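PDB 6LXU: L-methionine gamma-lyase from Fusobacterium nucleatum subsp. nucleatum, which is a pyridoxal-phosphate-dependent enzyme of the Cys/Met metabolism family, with its cofactor covalently attached to the protein. Local coordinates for residues A[199-210]-A[222-231]. Numbering follows the deposited sequence.
Sequences LKLGVDIVVHSA and AGLVVTRQEL
Val206 and Val226 pair through two backbone hydrogen bonds, and His208 and Leu224 do the same. The strands run antiparallel, with 166° between their N-to-C directions. At the Ala210 end a weak bond, 2.8 Å from Ala210 N to Ala222 O, continues the pairing.

Side-chain donors act at the other end. Thr227 OG1 donates to Asp204 O at 2.8 Å; with OG1 anti to the backbone N (chi1 -173°), the hydroxyl lies alongside Ile205 CG1. Arg228 NH1 meets Asp204 OD1 at 2.9 Å in a salt bridge whose hydrogen bond is nearly straight (175°). The carboxylate stands perpendicular to the guanidinium. NH1 comes to the anti lone pair of OD1, away from OD2, so the bridge is one bond, not two-pronged.

Apolar contacts line both faces. Ile205 CG2 packs on Val225 CG1 at 3.7 Å, Val207 CG1 lies alongside Val225 CG2, and helix 89-100 packs on this face. On the face towards helix 65-78, Leu199 CD1 touches Val226 CG1 and Ala210 CB meets Leu224 CD1.

The contact joins strand 223-227 to strand 205-209, which runs parallel to 183-187 on its other side and whose Ser209 OG binds the cofactor phosphate. The buried Asp204 carboxylate is gripped at both oxygens, OD2 by His177 and Val184 N; Arg228 probably offsets its charge.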
loop_
_atom_site.group_PDB
_atom_site.type_symbol
_atom_site.label_atom_id
_atom_site.label_comp_id
_atom_site.label_asym_id
_atom_site.label_seq_id
_atom_site.Cartn_x
_atom_site.Cartn_y
_atom_site.Cartn_z
ATOM N N LEU A 199 -26.046 8.568 19.266
ATOM C CA LEU A 199 -27.162 9.106 18.483
ATOM C C LEU A 199 -28.499 8.553 18.966
ATOM O O LEU A 199 -29.517 9.258 18.905
ATOM C CB LEU A 199 -26.978 8.808 16.996
ATOM C CG LEU A 199 -25.707 9.392 16.363
ATOM C CD1 LEU A 199 -25.629 8.988 14.908
ATOM C CD2 LEU A 199 -25.620 10.908 16.496
ATOM N N LYS A 200 -28.499 7.339 19.498
ATOM C CA LYS A 200 -29.734 6.740 20.027
ATOM C C LYS A 200 -30.169 7.373 21.340
ATOM O O LYS A 200 -31.307 7.136 21.789
ATOM C CB LYS A 200 -29.557 5.228 20.172
ATOM C CG LYS A 200 -29.202 4.556 18.853
ATOM C CD LYS A 200 -29.159 3.043 18.953
ATOM C CE LYS A 200 -30.552 2.438 18.973
ATOM N NZ LYS A 200 -30.505 0.969 18.785
ATOM N N LEU A 201 -29.298 8.179 21.951
ATOM C CA LEU A 201 -29.567 8.874 23.207
ATOM C C LEU A 201 -29.907 10.349 23.003
ATOM O O LEU A 201 -30.050 11.075 23.977
ATOM C CB LEU A 201 -28.360 8.727 24.142
ATOM C CG LEU A 201 -27.937 7.273 24.381
ATOM C CD1 LEU A 201 -26.693 7.242 25.250
ATOM C CD2 LEU A 201 -29.039 6.436 25.014
ATOM N N GLY A 202 -30.031 10.783 21.755
ATOM C CA GLY A 202 -30.383 12.168 21.427
ATOM C C GLY A 202 -29.220 13.064 21.040
ATOM O O GLY A 202 -29.423 14.243 20.808
ATOM N N VAL A 203 -28.004 12.521 20.951
ATOM C CA VAL A 203 -26.836 13.307 20.528
ATOM C C VAL A 203 -26.972 13.640 19.042
ATOM O O VAL A 203 -27.531 12.872 18.281
ATOM C CB VAL A 203 -25.562 12.497 20.837
ATOM C CG1 VAL A 203 -24.310 13.078 20.192
ATOM C CG2 VAL A 203 -25.409 12.363 22.344
ATOM N N ASP A 204 -26.470 14.807 18.624
ATOM C CA ASP A 204 -26.567 15.207 17.226
ATOM C C ASP A 204 -25.433 14.679 16.337
ATOM O O ASP A 204 -25.683 14.324 15.203
ATOM C CB ASP A 204 -26.600 16.720 17.122
ATOM C CG ASP A 204 -27.805 17.309 17.814
ATOM O OD1 ASP A 204 -28.919 17.165 17.269
ATOM O OD2 ASP A 204 -27.642 17.877 18.899
ATOM N N ILE A 205 -24.194 14.696 16.856
ATOM C CA ILE A 205 -23.014 14.333 16.050
ATOM C C ILE A 205 -22.114 13.453 16.899
ATOM O O ILE A 205 -21.828 13.785 18.042
ATOM C CB ILE A 205 -22.217 15.587 15.612
ATOM C CG1 ILE A 205 -23.109 16.593 14.866
ATOM C CG2 ILE A 205 -21.003 15.176 14.774
ATOM C CD1 ILE A 205 -22.454 17.942 14.632
ATOM N N VAL A 206 -21.649 12.345 16.313
ATOM C CA VAL A 206 -20.650 11.488 16.930
ATOM C C VAL A 206 -19.346 11.643 16.166
ATOM O O VAL A 206 -19.341 11.631 14.932
ATOM C CB VAL A 206 -21.087 10.011 16.924
ATOM C CG1 VAL A 206 -19.931 9.071 17.258
ATOM C CG2 VAL A 206 -22.229 9.819 17.904
ATOM N N VAL A 207 -18.247 11.768 16.908
ATOM C CA VAL A 207 -16.908 11.804 16.323
ATOM C C VAL A 207 -16.070 10.674 16.927
ATOM O O VAL A 207 -16.252 10.258 18.082
ATOM C CB VAL A 207 -16.224 13.178 16.484
ATOM C CG1 VAL A 207 -17.050 14.267 15.835
ATOM C CG2 VAL A 207 -15.919 13.489 17.931
ATOM N N HIS A 208 -15.140 10.185 16.107
ATOM C CA HIS A 208 -14.183 9.138 16.507
ATOM C C HIS A 208 -12.780 9.445 16.047
ATOM O O HIS A 208 -12.583 9.894 14.925
ATOM C CB HIS A 208 -14.502 7.798 15.835
ATOM C CG HIS A 208 -15.727 7.130 16.349
ATOM N ND1 HIS A 208 -15.726 6.383 17.506
ATOM C CD2 HIS A 208 -16.984 7.091 15.849
ATOM C CE1 HIS A 208 -16.951 5.914 17.689
ATOM N NE2 HIS A 208 -17.729 6.326 16.702
ATOM N N SER A 209 -11.816 9.075 16.883
ATOM C CA SER A 209 -10.490 8.739 16.393
ATOM C C SER A 209 -10.495 7.278 15.964
ATOM O O SER A 209 -10.406 6.380 16.800
ATOM C CB SER A 209 -9.440 8.982 17.462
ATOM O OG SER A 209 -8.171 8.558 16.969
ATOM N N ALA A 210 -10.593 7.051 14.654
ATOM C CA ALA A 210 -10.502 5.698 14.108
ATOM C C ALA A 210 -9.102 5.109 14.236
ATOM O O ALA A 210 -8.934 3.903 14.122
ATOM C CB ALA A 210 -10.968 5.673 12.657
ATOM N N ALA A 222 -6.638 8.368 11.616
ATOM C CA ALA A 222 -7.891 8.632 10.902
ATOM C C ALA A 222 -8.994 9.026 11.860
ATOM O O ALA A 222 -8.970 8.669 13.038
ATOM C CB ALA A 222 -8.310 7.397 10.120
ATOM N N GLY A 223 -9.966 9.755 11.326
ATOM C CA GLY A 223 -11.136 10.185 12.076
ATOM C C GLY A 223 -12.402 9.884 11.312
ATOM O O GLY A 223 -12.395 9.751 10.091
ATOM N N LEU A 224 -13.507 9.803 12.059
ATOM C CA LEU A 224 -14.825 9.561 11.473
ATOM C C LEU A 224 -15.859 10.402 12.183
ATOM O O LEU A 224 -15.758 10.656 13.388
ATOM C CB LEU A 224 -15.217 8.086 11.560
ATOM C CG LEU A 224 -14.321 7.111 10.807
ATOM C CD1 LEU A 224 -14.538 5.683 11.249
ATOM C CD2 LEU A 224 -14.503 7.254 9.316
ATOM N N VAL A 225 -16.861 10.836 11.417
ATOM C CA VAL A 225 -18.015 11.568 11.933
ATOM C C VAL A 225 -19.274 10.852 11.481
ATOM O O VAL A 225 -19.338 10.422 10.336
ATOM C CB VAL A 225 -18.031 13.016 11.386
ATOM C CG1 VAL A 225 -19.253 13.788 11.878
ATOM C CG2 VAL A 225 -16.751 13.762 11.737
ATOM N N VAL A 226 -20.268 10.747 12.372
ATOM C CA VAL A 226 -21.595 10.269 11.986
ATOM C C VAL A 226 -22.636 11.266 12.465
ATOM O O VAL A 226 -22.628 11.683 13.616
ATOM C CB VAL A 226 -21.918 8.878 12.546
ATOM C CG1 VAL A 226 -23.297 8.417 12.062
ATOM C CG2 VAL A 226 -20.863 7.869 12.103
ATOM N N THR A 227 -23.544 11.632 11.559
ATOM C CA THR A 227 -24.621 12.555 11.883
ATOM C C THR A 227 -25.717 12.465 10.822
ATOM O O THR A 227 -25.667 11.637 9.918
ATOM C CB THR A 227 -24.055 13.988 12.075
ATOM O OG1 THR A 227 -25.084 14.859 12.558
ATOM C CG2 THR A 227 -23.494 14.578 10.803
ATOM N N ARG A 228 -26.716 13.345 10.958
ATOM C CA ARG A 228 -27.797 13.437 9.971
ATOM C C ARG A 228 -27.256 13.967 8.651
ATOM O O ARG A 228 -26.281 14.742 8.638
ATOM C CB ARG A 228 -28.903 14.398 10.431
ATOM C CG ARG A 228 -29.567 14.092 11.740
ATOM C CD ARG A 228 -30.561 15.185 12.121
ATOM N NE ARG A 228 -30.010 16.510 12.451
ATOM C CZ ARG A 228 -29.622 16.937 13.671
ATOM N NH1 ARG A 228 -29.639 16.119 14.715
ATOM N NH2 ARG A 228 -29.195 18.178 13.834
ATOM N N GLN A 229 -27.885 13.583 7.545
ATOM C CA GLN A 229 -27.383 13.942 6.214
ATOM C C GLN A 229 -27.163 15.433 6.018
ATOM O O GLN A 229 -26.144 15.829 5.436
ATOM C CB GLN A 229 -28.328 13.443 5.114
ATOM C CG GLN A 229 -27.719 13.474 3.724
ATOM C CD GLN A 229 -26.672 12.406 3.549
ATOM O OE1 GLN A 229 -26.947 11.230 3.799
ATOM N NE2 GLN A 229 -25.467 12.795 3.129
ATOM N N GLU A 230 -28.102 16.251 6.486
ATOM C CA GLU A 230 -28.017 17.702 6.314
ATOM C C GLU A 230 -26.746 18.273 6.952
ATOM O O GLU A 230 -26.056 19.098 6.340
ATOM C CB GLU A 230 -29.282 18.415 6.838
ATOM C CG GLU A 230 -29.546 18.309 8.335
ATOM C CD GLU A 230 -30.957 18.723 8.743
ATOM O OE1 GLU A 230 -31.551 19.615 8.097
ATOM O OE2 GLU A 230 -31.470 18.153 9.731
ATOM N N LEU A 231 -26.446 17.834 8.165
ATOM C CA LEU A 231 -25.236 18.280 8.854
ATOM C C LEU A 231 -23.994 17.670 8.221
ATOM O O LEU A 231 -22.978 18.348 8.070
ATOM C CB LEU A 231 -25.272 17.941 10.353
ATOM C CG LEU A 231 -26.148 18.803 11.264
ATOM C CD1 LEU A 231 -26.236 18.188 12.653
ATOM C CD2 LEU A 231 -25.615 20.223 11.361
#